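Local coordinates for YqgE/AlgH family protein (Corynebacterium diphtheriae NCTC 13129, PDB 2GS5), which is of unknown function but belongs to the UPF0301 (AlgH) family of conserved bacterial proteins, at residues M19-A24 with W155-A160; P65-C70 with S130-F135; P82-S87 with A136-W141; T94-D99 with A110-M115. All coordinates share one frame; numbering follows the deposited sequence.

Interaction 1: M19-A24 with W155-A160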
loop_
_atom_site.group_PDB
_atom_site.type_symbol
_atom_site.label_atom_id
_atom_site.label_comp_id
_atom_site.label_asym_id
_atom_site.label_seq_id
_atom_site.Cartn_x
_atom_site.Cartn_y
_atom_site.Cartn_z
HETATM N N MSE A 19 1.084 -0.853 7.700
HETATM C CA MSE A 19 -0.200 -0.176 7.859
HETATM C C MSE A 19 -0.550 0.531 6.581
HETATM O O MSE A 19 0.334 0.912 5.829
HETATM C CB MSE A 19 -0.140 0.870 8.973
HETATM C CG MSE A 19 0.118 0.294 10.342
HETATM SE SE MSE A 19 -1.388 -0.754 11.045
HETATM C CE MSE A 19 -2.669 0.656 11.356
ATOM N N VAL A 20 -1.846 0.701 6.348
ATOM C CA VAL A 20 -2.336 1.577 5.285
ATOM C C VAL A 20 -2.950 2.842 5.871
ATOM O O VAL A 20 -3.523 2.830 6.957
ATOM C CB VAL A 20 -3.357 0.900 4.357
ATOM C CG1 VAL A 20 -2.641 -0.091 3.437
ATOM C CG2 VAL A 20 -4.450 0.203 5.139
ATOM N N LEU A 21 -2.769 3.932 5.137
ATOM C CA LEU A 21 -3.389 5.213 5.403
ATOM C C LEU A 21 -4.580 5.303 4.468
ATOM O O LEU A 21 -4.411 5.346 3.246
ATOM C CB LEU A 21 -2.421 6.353 5.115
ATOM C CG LEU A 21 -1.107 6.334 5.892
ATOM C CD1 LEU A 21 -0.107 7.368 5.361
ATOM C CD2 LEU A 21 -1.389 6.539 7.372
ATOM N N VAL A 22 -5.781 5.320 5.042
ATOM C CA VAL A 22 -7.003 5.329 4.248
ATOM C C VAL A 22 -7.489 6.764 4.143
ATOM O O VAL A 22 -7.752 7.399 5.159
ATOM C CB VAL A 22 -8.091 4.471 4.900
ATOM C CG1 VAL A 22 -9.335 4.440 4.019
ATOM C CG2 VAL A 22 -7.562 3.062 5.185
ATOM N N ALA A 23 -7.587 7.285 2.918
ATOM C CA ALA A 23 -7.997 8.680 2.709
ATOM C C ALA A 23 -9.400 8.957 3.269
ATOM O O ALA A 23 -10.337 8.174 3.069
ATOM C CB ALA A 23 -7.953 9.047 1.229
ATOM N N ALA A 24 -9.552 10.073 3.967
ATOM C CA ALA A 24 -10.873 10.548 4.370
ATOM C C ALA A 24 -11.751 10.707 3.134
ATOM O O ALA A 24 -11.271 11.137 2.093
ATOM C CB ALA A 24 -10.751 11.879 5.100
ATOM N N TRP A 155 -6.552 10.919 7.429
ATOM C CA TRP A 155 -6.262 9.510 7.217
ATOM C C TRP A 155 -6.767 8.679 8.374
ATOM O O TRP A 155 -6.779 9.149 9.510
ATOM C CB TRP A 155 -4.758 9.276 7.154
ATOM C CG TRP A 155 -4.023 10.155 6.220
ATOM C CD1 TRP A 155 -3.255 11.224 6.550
ATOM C CD2 TRP A 155 -3.969 10.044 4.799
ATOM N NE1 TRP A 155 -2.723 11.788 5.429
ATOM C CE2 TRP A 155 -3.152 11.085 4.334
ATOM C CE3 TRP A 155 -4.532 9.161 3.871
ATOM C CZ2 TRP A 155 -2.890 11.278 2.981
ATOM C CZ3 TRP A 155 -4.261 9.354 2.522
ATOM C CH2 TRP A 155 -3.450 10.399 2.093
ATOM N N PHE A 156 -7.167 7.448 8.074
ATOM C CA PHE A 156 -7.422 6.435 9.083
ATOM C C PHE A 156 -6.366 5.349 8.903
ATOM O O PHE A 156 -6.186 4.820 7.807
ATOM C CB PHE A 156 -8.834 5.860 8.946
ATOM C CG PHE A 156 -9.193 4.864 10.016
ATOM C CD1 PHE A 156 -9.714 5.279 11.228
ATOM C CD2 PHE A 156 -9.003 3.507 9.804
ATOM C CE1 PHE A 156 -10.055 4.357 12.214
ATOM C CE2 PHE A 156 -9.329 2.596 10.776
ATOM C CZ PHE A 156 -9.847 3.006 11.977
ATOM N N VAL A 157 -5.661 5.044 9.985
ATOM C CA VAL A 157 -4.574 4.072 9.961
ATOM C C VAL A 157 -5.136 2.695 10.261
ATOM O O VAL A 157 -5.780 2.506 11.293
ATOM C CB VAL A 157 -3.492 4.441 10.971
ATOM C CG1 VAL A 157 -2.317 3.467 10.923
ATOM C CG2 VAL A 157 -3.017 5.832 10.699
ATOM N N ALA A 158 -4.915 1.750 9.353
ATOM C CA ALA A 158 -5.439 0.383 9.493
ATOM C C ALA A 158 -4.420 -0.641 9.028
ATOM O O ALA A 158 -3.581 -0.348 8.188
ATOM C CB ALA A 158 -6.713 0.218 8.679
ATOM N N PRO A 159 -4.483 -1.854 9.590
ATOM C CA PRO A 159 -3.593 -2.888 9.057
ATOM C C PRO A 159 -3.902 -3.240 7.600
ATOM O O PRO A 159 -5.065 -3.366 7.221
ATOM C CB PRO A 159 -3.822 -4.087 9.975
ATOM C CG PRO A 159 -5.014 -3.771 10.784
ATOM C CD PRO A 159 -5.301 -2.321 10.718
ATOM N N ALA A 160 -2.851 -3.359 6.787
ATOM C CA ALA A 160 -2.988 -3.833 5.414
ATOM C C ALA A 160 -3.121 -5.349 5.422
ATOM O O ALA A 160 -2.590 -6.014 6.322
ATOM C CB ALA A 160 -1.778 -3.415 4.576
#
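Leu21 and Trp155 both turn their CG anti to the carbonyl carbon (chi1 -58° and -51°), and on one face of the strand pair the leucine meets the indole. Leu21 CB lies 3.7 Å from Trp155 CE3, an oblique approach to the ring. The outer ring atoms continue to Ala23, the next residue on this face, with Trp155 CZ3 3.9 Å from Ala23 CB. Val157 stands beside Leu21 and points the same way, so Leu21 CD2 touches Val157 CG2 at 3.8 Å. On the other face are Val20, Val22, Phe156 and Ala158. Past the end of strand 155-159, Ala160 CB meets Val20 CG1 at 3.6 Å.

Four backbone hydrogen bonds hold the strands together. Val20 pairs with Ala158, and its N gives a nearly straight bond to Ala158 O at 2.7 Å. Val22 pairs with Phe156 in the same reciprocal way. The selenomethionine Met19 is bent at chi2 and chi3, and its SE lies near Ala158 and Pro159. Its CE is modelled too close to its neighbours, so the placing of the methyl is doubtful.

Helix 145-151 packs against Leu21, Trp155 and Val157. Helix 173-179 packs against Val22 from the other face. The indole N-H of Trp155 is satisfied by Glu149. Strand 19-23 also pairs with strand 36-42, so this contact is an antiparallel strand pair within a mixed beta sheet, with helices packed on both faces.

Interaction 2: P65-C70 with S130-F135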
loop_
_atom_site.group_PDB
_atom_site.type_symbol
_atom_site.label_atom_id
_atom_site.label_comp_id
_atom_site.label_asym_id
_atom_site.label_seq_id
_atom_site.Cartn_x
_atom_site.Cartn_y
_atom_site.Cartn_z
ATOM N N PRO A 65 10.375 -6.292 -18.008
ATOM C CA PRO A 65 9.730 -7.537 -18.426
ATOM C C PRO A 65 10.177 -8.773 -17.646
ATOM O O PRO A 65 9.409 -9.717 -17.511
ATOM C CB PRO A 65 10.107 -7.652 -19.908
ATOM C CG PRO A 65 11.277 -6.762 -20.081
ATOM C CD PRO A 65 11.116 -5.655 -19.112
ATOM N N GLU A 66 11.406 -8.755 -17.136
ATOM C CA GLU A 66 11.957 -9.876 -16.385
ATOM C C GLU A 66 11.134 -10.226 -15.147
ATOM O O GLU A 66 11.162 -11.365 -14.694
ATOM C CB GLU A 66 13.414 -9.601 -15.967
ATOM C CG GLU A 66 13.625 -8.408 -15.023
ATOM C CD GLU A 66 13.911 -7.090 -15.737
ATOM O OE1 GLU A 66 13.427 -6.880 -16.876
ATOM O OE2 GLU A 66 14.622 -6.250 -15.134
ATOM N N TRP A 67 10.425 -9.237 -14.606
ATOM C CA TRP A 67 9.636 -9.431 -13.384
ATOM C C TRP A 67 8.219 -9.932 -13.632
ATOM O O TRP A 67 7.542 -10.346 -12.697
ATOM C CB TRP A 67 9.615 -8.134 -12.558
ATOM C CG TRP A 67 10.870 -8.016 -11.758
ATOM C CD1 TRP A 67 11.948 -7.231 -12.020
ATOM C CD2 TRP A 67 11.194 -8.772 -10.590
ATOM N NE1 TRP A 67 12.928 -7.440 -11.069
ATOM C CE2 TRP A 67 12.487 -8.382 -10.180
ATOM C CE3 TRP A 67 10.503 -9.726 -9.834
ATOM C CZ2 TRP A 67 13.103 -8.923 -9.052
ATOM C CZ3 TRP A 67 11.113 -10.258 -8.716
ATOM C CH2 TRP A 67 12.403 -9.857 -8.334
ATOM N N VAL A 68 7.773 -9.917 -14.881
ATOM C CA VAL A 68 6.378 -10.253 -15.189
ATOM C C VAL A 68 5.889 -11.587 -14.598
ATOM O O VAL A 68 4.794 -11.636 -14.053
ATOM C CB VAL A 68 6.093 -10.177 -16.709
ATOM C CG1 VAL A 68 4.702 -10.707 -17.028
ATOM C CG2 VAL A 68 6.219 -8.737 -17.172
ATOM N N PRO A 69 6.689 -12.669 -14.689
ATOM C CA PRO A 69 6.264 -13.945 -14.082
ATOM C C PRO A 69 5.924 -13.922 -12.584
ATOM O O PRO A 69 5.181 -14.775 -12.119
ATOM C CB PRO A 69 7.461 -14.865 -14.338
ATOM C CG PRO A 69 8.129 -14.294 -15.525
ATOM C CD PRO A 69 7.970 -12.812 -15.407
ATOM N N CYS A 70 6.450 -12.948 -11.846
ATOM C CA CYS A 70 6.194 -12.823 -10.409
ATOM C C CYS A 70 5.007 -11.921 -10.096
ATOM O O CYS A 70 4.560 -11.875 -8.945
ATOM C CB CYS A 70 7.403 -12.222 -9.698
ATOM S SG CYS A 70 8.839 -13.277 -9.591
ATOM N N SER A 130 3.721 -15.338 -2.983
ATOM C CA SER A 130 2.450 -15.811 -3.536
ATOM C C SER A 130 1.821 -14.756 -4.420
ATOM O O SER A 130 0.907 -15.044 -5.192
ATOM C CB SER A 130 1.468 -16.201 -2.432
ATOM O OG SER A 130 1.225 -15.121 -1.544
ATOM N N GLY A 131 2.305 -13.524 -4.292
ATOM C CA GLY A 131 1.817 -12.416 -5.100
ATOM C C GLY A 131 2.770 -11.249 -5.028
ATOM O O GLY A 131 3.608 -11.186 -4.138
HETATM N N MSE A 132 2.658 -10.340 -5.992
HETATM C CA MSE A 132 3.509 -9.157 -6.034
HETATM C C MSE A 132 2.885 -8.096 -6.938
HETATM O O MSE A 132 2.231 -8.417 -7.923
HETATM C CB MSE A 132 4.899 -9.533 -6.547
HETATM C CG MSE A 132 5.927 -8.441 -6.442
HETATM SE SE MSE A 132 7.592 -9.086 -7.200
HETATM C CE MSE A 132 7.237 -8.504 -9.033
ATOM N N ARG A 133 3.112 -6.832 -6.600
ATOM C CA ARG A 133 2.613 -5.714 -7.391
ATOM C C ARG A 133 3.696 -4.654 -7.462
ATOM O O ARG A 133 4.455 -4.473 -6.505
ATOM C CB ARG A 133 1.347 -5.147 -6.741
ATOM C CG ARG A 133 0.656 -4.042 -7.536
ATOM C CD ARG A 133 -0.848 -4.071 -7.338
ATOM N NE ARG A 133 -1.438 -5.211 -8.034
ATOM C CZ ARG A 133 -2.690 -5.631 -7.877
ATOM N NH1 ARG A 133 -3.498 -5.021 -7.027
ATOM N NH2 ARG A 133 -3.115 -6.688 -8.570
ATOM N N LEU A 134 3.767 -3.976 -8.602
ATOM C CA LEU A 134 4.793 -2.958 -8.852
ATOM C C LEU A 134 4.170 -1.572 -8.870
ATOM O O LEU A 134 3.118 -1.362 -9.468
ATOM C CB LEU A 134 5.503 -3.227 -10.177
ATOM C CG LEU A 134 6.333 -4.509 -10.189
ATOM C CD1 LEU A 134 6.831 -4.828 -11.581
ATOM C CD2 LEU A 134 7.516 -4.397 -9.241
ATOM N N PHE A 135 4.849 -0.630 -8.225
ATOM C CA PHE A 135 4.345 0.728 -8.060
ATOM C C PHE A 135 5.324 1.750 -8.583
ATOM O O PHE A 135 6.490 1.742 -8.206
ATOM C CB PHE A 135 4.067 1.011 -6.588
ATOM C CG PHE A 135 3.104 0.045 -5.984
ATOM C CD1 PHE A 135 1.743 0.317 -5.949
ATOM C CD2 PHE A 135 3.555 -1.184 -5.499
ATOM C CE1 PHE A 135 0.843 -0.596 -5.433
ATOM C CE2 PHE A 135 2.660 -2.092 -4.965
ATOM C CZ PHE A 135 1.308 -1.805 -4.934
#
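Selenium meets an aromatic ring here: the selenomethionine Met132 sends its SE obliquely against Trp67, in a Met-aromatic contact. SE lies 4.8 Å from the centroid of the Trp67 six-membered ring and 50° off the ring normal. The selenium is therefore neither squarely over the ring nor in its plane. It is equally near Trp67 CE3 and Trp67 CZ3. The methyl comes closer, with Met132 CE 3.6 Å from Trp67 CE3. The two side chains cross at about a right angle.

The side chain of Met132 starts out extended, with CG anti to the backbone N (chi1 -171°). It bends only at the end, where chi3 of 90° swings CE away from the line of the chain. There the methyl rests against two residues of the facing segment at once, since it also lies 3.8 Å from Cys70 CB. Cys70 CB itself lies at the edge of the Trp67 ring, in its plane.

The contact joins a 3-10 segment, residues 65-70, to the long strand 129-141 of the mixed sheet. Within the 3-10 segment, Cys70 N bonds to Trp67 O at 2.9 Å, which keeps the tryptophan and the cysteine close together. No hydrogen bond crosses to the strand. Cys70 O only approaches Met132 CB, at 3.4 Å.

Leu134, two residues further along the strand, adds a looser touch. Its CD1 lies 4.4 Å from Trp67 CB. All five touching residues are buried. The indole N-H of Trp67 is bonded to Leu118 O, and Pro122 and Ile125 of helix 122-125 also touch this ring.

Interaction 3: P82-S87 with A136-W141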
loop_
_atom_site.group_PDB
_atom_site.type_symbol
_atom_site.label_atom_id
_atom_site.label_comp_id
_atom_site.label_asym_id
_atom_site.label_seq_id
_atom_site.Cartn_x
_atom_site.Cartn_y
_atom_site.Cartn_z
ATOM N N PRO A 82 2.901 10.717 -6.147
ATOM C CA PRO A 82 3.284 11.804 -7.043
ATOM C C PRO A 82 4.790 12.044 -7.193
ATOM O O PRO A 82 5.197 12.762 -8.101
ATOM C CB PRO A 82 2.613 13.009 -6.398
ATOM C CG PRO A 82 2.655 12.701 -4.953
ATOM C CD PRO A 82 2.449 11.217 -4.836
ATOM N N LEU A 83 5.602 11.466 -6.311
ATOM C CA LEU A 83 7.044 11.679 -6.324
ATOM C C LEU A 83 7.762 10.564 -7.056
ATOM O O LEU A 83 7.440 9.399 -6.873
ATOM C CB LEU A 83 7.590 11.741 -4.900
ATOM C CG LEU A 83 7.152 12.957 -4.084
ATOM C CD1 LEU A 83 7.211 12.646 -2.597
ATOM C CD2 LEU A 83 8.053 14.134 -4.416
ATOM N N ASN A 84 8.765 10.919 -7.844
ATOM C CA ASN A 84 9.650 9.935 -8.448
ATOM C C ASN A 84 8.894 8.857 -9.217
ATOM O O ASN A 84 9.082 7.661 -8.984
ATOM C CB ASN A 84 10.564 9.318 -7.380
ATOM C CG ASN A 84 11.458 10.345 -6.739
ATOM O OD1 ASN A 84 12.419 10.806 -7.356
ATOM N ND2 ASN A 84 11.141 10.729 -5.505
ATOM N N GLN A 85 8.061 9.292 -10.161
ATOM C CA GLN A 85 7.217 8.361 -10.912
ATOM C C GLN A 85 7.963 7.477 -11.920
ATOM O O GLN A 85 7.382 6.528 -12.444
ATOM C CB GLN A 85 6.057 9.104 -11.573
ATOM C CG GLN A 85 5.074 9.697 -10.559
ATOM C CD GLN A 85 3.759 10.106 -11.191
ATOM O OE1 GLN A 85 3.724 10.524 -12.357
ATOM N NE2 GLN A 85 2.667 9.991 -10.431
ATOM N N GLN A 86 9.248 7.738 -12.151
ATOM C CA GLN A 86 10.051 6.837 -12.979
ATOM C C GLN A 86 10.786 5.783 -12.150
ATOM O O GLN A 86 11.541 4.975 -12.691
ATOM C CB GLN A 86 11.015 7.638 -13.851
ATOM C CG GLN A 86 10.305 8.582 -14.826
ATOM C CD GLN A 86 9.295 7.866 -15.712
ATOM O OE1 GLN A 86 9.658 6.993 -16.509
ATOM N NE2 GLN A 86 8.019 8.229 -15.575
ATOM N N SER A 87 10.552 5.781 -10.840
ATOM C CA SER A 87 11.128 4.787 -9.953
ATOM C C SER A 87 10.054 3.793 -9.533
ATOM O O SER A 87 8.907 4.166 -9.285
ATOM C CB SER A 87 11.767 5.465 -8.754
ATOM O OG SER A 87 12.833 6.299 -9.190
ATOM N N ALA A 136 4.832 2.631 -9.449
ATOM C CA ALA A 136 5.615 3.732 -9.997
ATOM C C ALA A 136 5.333 4.969 -9.165
ATOM O O ALA A 136 4.181 5.384 -9.040
ATOM C CB ALA A 136 5.236 3.972 -11.466
ATOM N N GLY A 137 6.374 5.541 -8.575
ATOM C CA GLY A 137 6.231 6.726 -7.746
ATOM C C GLY A 137 5.855 6.372 -6.326
ATOM O O GLY A 137 5.509 5.228 -6.023
ATOM N N HIS A 138 5.925 7.359 -5.445
ATOM C CA HIS A 138 5.574 7.158 -4.053
ATOM C C HIS A 138 5.108 8.458 -3.420
ATOM O O HIS A 138 5.152 9.519 -4.046
ATOM C CB HIS A 138 6.771 6.604 -3.280
ATOM C CG HIS A 138 7.920 7.549 -3.209
ATOM N ND1 HIS A 138 8.082 8.461 -2.192
ATOM C CD2 HIS A 138 8.954 7.747 -4.058
ATOM C CE1 HIS A 138 9.180 9.163 -2.406
ATOM N NE2 HIS A 138 9.728 8.751 -3.532
ATOM N N ALA A 139 4.624 8.325 -2.188
ATOM C CA ALA A 139 4.199 9.440 -1.347
ATOM C C ALA A 139 5.191 9.558 -0.188
ATOM O O ALA A 139 5.733 8.562 0.273
ATOM C CB ALA A 139 2.798 9.194 -0.828
ATOM N N GLU A 140 5.452 10.789 0.241
ATOM C CA GLU A 140 6.390 11.051 1.337
ATOM C C GLU A 140 5.758 12.016 2.325
ATOM O O GLU A 140 5.072 12.960 1.922
ATOM C CB GLU A 140 7.713 11.651 0.812
ATOM C CG GLU A 140 8.789 11.856 1.897
ATOM C CD GLU A 140 10.090 12.498 1.399
ATOM O OE1 GLU A 140 10.237 12.730 0.188
ATOM O OE2 GLU A 140 10.966 12.802 2.247
ATOM N N TRP A 141 5.999 11.770 3.612
ATOM C CA TRP A 141 5.649 12.698 4.691
ATOM C C TRP A 141 6.911 13.141 5.397
ATOM O O TRP A 141 7.718 12.310 5.829
ATOM C CB TRP A 141 4.708 12.059 5.718
ATOM C CG TRP A 141 3.331 11.891 5.210
ATOM C CD1 TRP A 141 2.264 12.702 5.456
ATOM C CD2 TRP A 141 2.866 10.876 4.315
ATOM N NE1 TRP A 141 1.160 12.252 4.774
ATOM C CE2 TRP A 141 1.501 11.136 4.061
ATOM C CE3 TRP A 141 3.464 9.772 3.704
ATOM C CZ2 TRP A 141 0.725 10.324 3.236
ATOM C CZ3 TRP A 141 2.692 8.973 2.870
ATOM C CH2 TRP A 141 1.339 9.251 2.647
#
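His138 and Leu83 meet ring to methylene. From CB, the His138 side chain sets out with CG between the backbone N and the carbonyl carbon (chi1 65°), the crowded position. CG passes 4.1 Å from Leu83 O, and CD2 comes nearer the same oxygen, at 3.6 Å. CE1 lies 3.9 Å from Leu83 CB, which sits over one face of the ring, offset toward the rim, in a CH-pi contact. ND1 makes a weak bond to Ala139 O.

At the tip, NE2 accepts a hydrogen bond from Asn84 ND2 at 3.1 Å. The donor is tilted 30° from the ring plane, although the amide and ring planes are only 9° apart. As acceptor here, NE2 would carry no proton, which is consistent with the weak bond given by ND1.

The backbones pair as well. Leu83 N bonds to His138 O, and His138 N bonds back to Leu83 O at 2.9 Å. Beyond this pair, Leu83 CD1 packs on Glu140 CB at 3.6 Å.

Gly137 lies close against Gln85, with the two CA atoms 3.7 Å apart, and its CA also makes C-H...O contacts to Leu83 O and Asn84 O. Its N bonds to Ser87 O at 3.0 Å. Residues 84-87 form a type I beta turn, closed by Ser87 N on Asn84 O. The contact is thus a short antiparallel pairing and a tight turn fitted against the corner at Gly137, where strand 129-141 is broken.

Interaction 4: T94-D99 with A110-M115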
loop_
_atom_site.group_PDB
_atom_site.type_symbol
_atom_site.label_atom_id
_atom_site.label_comp_id
_atom_site.label_asym_id
_atom_site.label_seq_id
_atom_site.Cartn_x
_atom_site.Cartn_y
_atom_site.Cartn_z
ATOM N N THR A 94 4.664 -12.860 1.053
ATOM C CA THR A 94 5.541 -14.027 1.178
ATOM C C THR A 94 4.753 -15.329 1.049
ATOM O O THR A 94 3.614 -15.431 1.508
ATOM C CB THR A 94 6.320 -14.042 2.514
ATOM O OG1 THR A 94 5.402 -14.064 3.606
ATOM C CG2 THR A 94 7.237 -12.821 2.640
ATOM N N ALA A 95 5.385 -16.305 0.406
ATOM C CA ALA A 95 4.832 -17.636 0.253
ATOM C C ALA A 95 4.953 -18.432 1.539
ATOM O O ALA A 95 5.720 -18.095 2.440
ATOM C CB ALA A 95 5.553 -18.373 -0.879
ATOM N N GLN A 96 4.235 -19.542 1.605
ATOM C CA GLN A 96 4.382 -20.445 2.732
ATOM C C GLN A 96 5.857 -20.813 2.873
ATOM O O GLN A 96 6.554 -21.044 1.877
ATOM C CB GLN A 96 3.561 -21.722 2.552
ATOM C CG GLN A 96 2.063 -21.510 2.331
ATOM C CD GLN A 96 1.330 -20.868 3.507
ATOM O OE1 GLN A 96 1.603 -21.151 4.679
ATOM N NE2 GLN A 96 0.365 -20.026 3.192
ATOM N N GLY A 97 6.342 -20.813 4.109
ATOM C CA GLY A 97 7.707 -21.224 4.415
ATOM C C GLY A 97 8.724 -20.107 4.557
ATOM O O GLY A 97 9.799 -20.319 5.126
ATOM N N VAL A 98 8.387 -18.921 4.063
ATOM C CA VAL A 98 9.349 -17.833 3.945
ATOM C C VAL A 98 9.371 -16.951 5.187
ATOM O O VAL A 98 8.320 -16.543 5.694
ATOM C CB VAL A 98 9.033 -16.969 2.721
ATOM C CG1 VAL A 98 9.972 -15.778 2.638
ATOM C CG2 VAL A 98 9.119 -17.807 1.461
ATOM N N ASP A 99 10.585 -16.687 5.667
ATOM C CA ASP A 99 10.839 -15.689 6.703
ATOM C C ASP A 99 11.733 -14.642 6.059
ATOM O O ASP A 99 12.883 -14.917 5.726
ATOM C CB ASP A 99 11.521 -16.312 7.920
ATOM C CG ASP A 99 11.878 -15.286 8.994
ATOM O OD1 ASP A 99 11.627 -14.081 8.795
ATOM O OD2 ASP A 99 12.414 -15.704 10.033
ATOM N N ALA A 110 5.142 -5.852 7.462
ATOM C CA ALA A 110 4.452 -6.465 8.588
ATOM C C ALA A 110 3.808 -7.740 8.073
ATOM O O ALA A 110 3.442 -7.827 6.896
ATOM C CB ALA A 110 3.397 -5.517 9.175
ATOM N N ASN A 111 3.679 -8.736 8.948
ATOM C CA ASN A 111 3.038 -9.995 8.591
ATOM C C ASN A 111 3.695 -10.589 7.336
ATOM O O ASN A 111 4.901 -10.789 7.344
ATOM C CB ASN A 111 1.527 -9.793 8.464
ATOM C CG ASN A 111 0.902 -9.246 9.742
ATOM O OD1 ASN A 111 1.224 -9.698 10.842
ATOM N ND2 ASN A 111 0.014 -8.267 9.601
ATOM N N ARG A 112 2.931 -10.852 6.274
ATOM C CA ARG A 112 3.487 -11.449 5.050
ATOM C C ARG A 112 3.875 -10.422 3.989
ATOM O O ARG A 112 4.360 -10.780 2.919
ATOM C CB ARG A 112 2.509 -12.460 4.452
ATOM C CG ARG A 112 2.362 -13.717 5.264
ATOM C CD ARG A 112 1.601 -14.792 4.517
ATOM N NE ARG A 112 1.707 -16.069 5.221
ATOM C CZ ARG A 112 2.743 -16.904 5.128
ATOM N NH1 ARG A 112 3.767 -16.637 4.340
ATOM N NH2 ARG A 112 2.762 -18.023 5.832
ATOM N N LEU A 113 3.680 -9.141 4.280
ATOM C CA LEU A 113 3.978 -8.114 3.301
ATOM C C LEU A 113 5.456 -7.799 3.330
ATOM O O LEU A 113 6.033 -7.618 4.398
ATOM C CB LEU A 113 3.163 -6.853 3.582
ATOM C CG LEU A 113 1.654 -7.051 3.551
ATOM C CD1 LEU A 113 0.944 -5.730 3.837
ATOM C CD2 LEU A 113 1.201 -7.628 2.223
ATOM N N VAL A 114 6.062 -7.728 2.148
ATOM C CA VAL A 114 7.476 -7.448 2.010
ATOM C C VAL A 114 7.727 -6.473 0.872
ATOM O O VAL A 114 6.948 -6.393 -0.068
ATOM C CB VAL A 114 8.292 -8.737 1.696
ATOM C CG1 VAL A 114 8.369 -9.636 2.914
ATOM C CG2 VAL A 114 7.708 -9.476 0.479
HETATM N N MSE A 115 8.810 -5.711 0.983
HETATM C CA MSE A 115 9.344 -4.990 -0.169
HETATM C C MSE A 115 10.344 -5.914 -0.874
HETATM O O MSE A 115 11.245 -6.459 -0.234
HETATM C CB MSE A 115 10.003 -3.672 0.270
HETATM C CG MSE A 115 9.089 -2.440 0.297
HETATM SE SE MSE A 115 10.284 -0.907 0.292
HETATM C CE MSE A 115 11.449 -1.373 1.796
#
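Thr94 begins the first segment and carries much of the contact with Arg112 and Val114. Its N bonds to Arg112 O at 2.8 Å. Its methyl CG2 is anti to the carbonyl carbon and presses on Val114 CG1 at 3.4 Å, tighter than usual for two carbons. Its hydroxyl lies between the backbone N and the carbonyl carbon (chi1 60°). From there OG1 meets the arginine, whose chain is extended from CG to NE and crosses the threonine at about a right angle.

The tip of Arg112 gathers several acceptors. NH1 gives weak bonds to Thr94 OG1 and to Thr94 O, each at 3.1 Å. Ala95 comes next, and its O takes a third weak bond from the same NH1, also at 3.1 Å. Ala95 O lies at the edge of the guanidinium, near its plane. Three oxygens thus share one nitrogen, none in a straight line with its N-H.

Gln96 follows and bends back at chi2. Its NE2 lies 4.0 Å above one face of the guanidinium, offset toward the rim, and the amide and guanidinium planes are 48° apart. Gln96 OE1 approaches Arg112 NH2 at 3.5 Å, without forming a hydrogen bond. Gly97 and Val98 complete a type II beta turn from Ala95, closed by Val98 N on Ala95 O.

On the facing side, residues 110-113 form a type II' turn that joins strands 106-110 and 113-116 as a hairpin. Strand 113-116 also pairs with strand 87-94, which ends at Thr94. Val98 and Val114 both pack on Leu106 of strand 106-110.

From the N terminus, strand 19-23 meets residues 155-160 much later, which closes interaction 1, the outermost loop. Residues 65-70 open interaction 2, and 82-87 then open interaction 3. Interaction 4 closes first and is nested within both. Residues 130-135 close interaction 2 before 136-141 close interaction 3, so these two cross. All four contacts reach the same mixed sheet: interaction 1 pairs two of its strands, interaction 2 fixes a 3-10 segment to strand 129-141, interaction 3 sets a turn against that strand, and interaction 4 holds the loop after strand 87-94 to the 110-113 turn. Interaction 1 touches interaction 3 at Trp141 and interaction 4 at Leu113. Interactions 2 and 4 meet at Ser130.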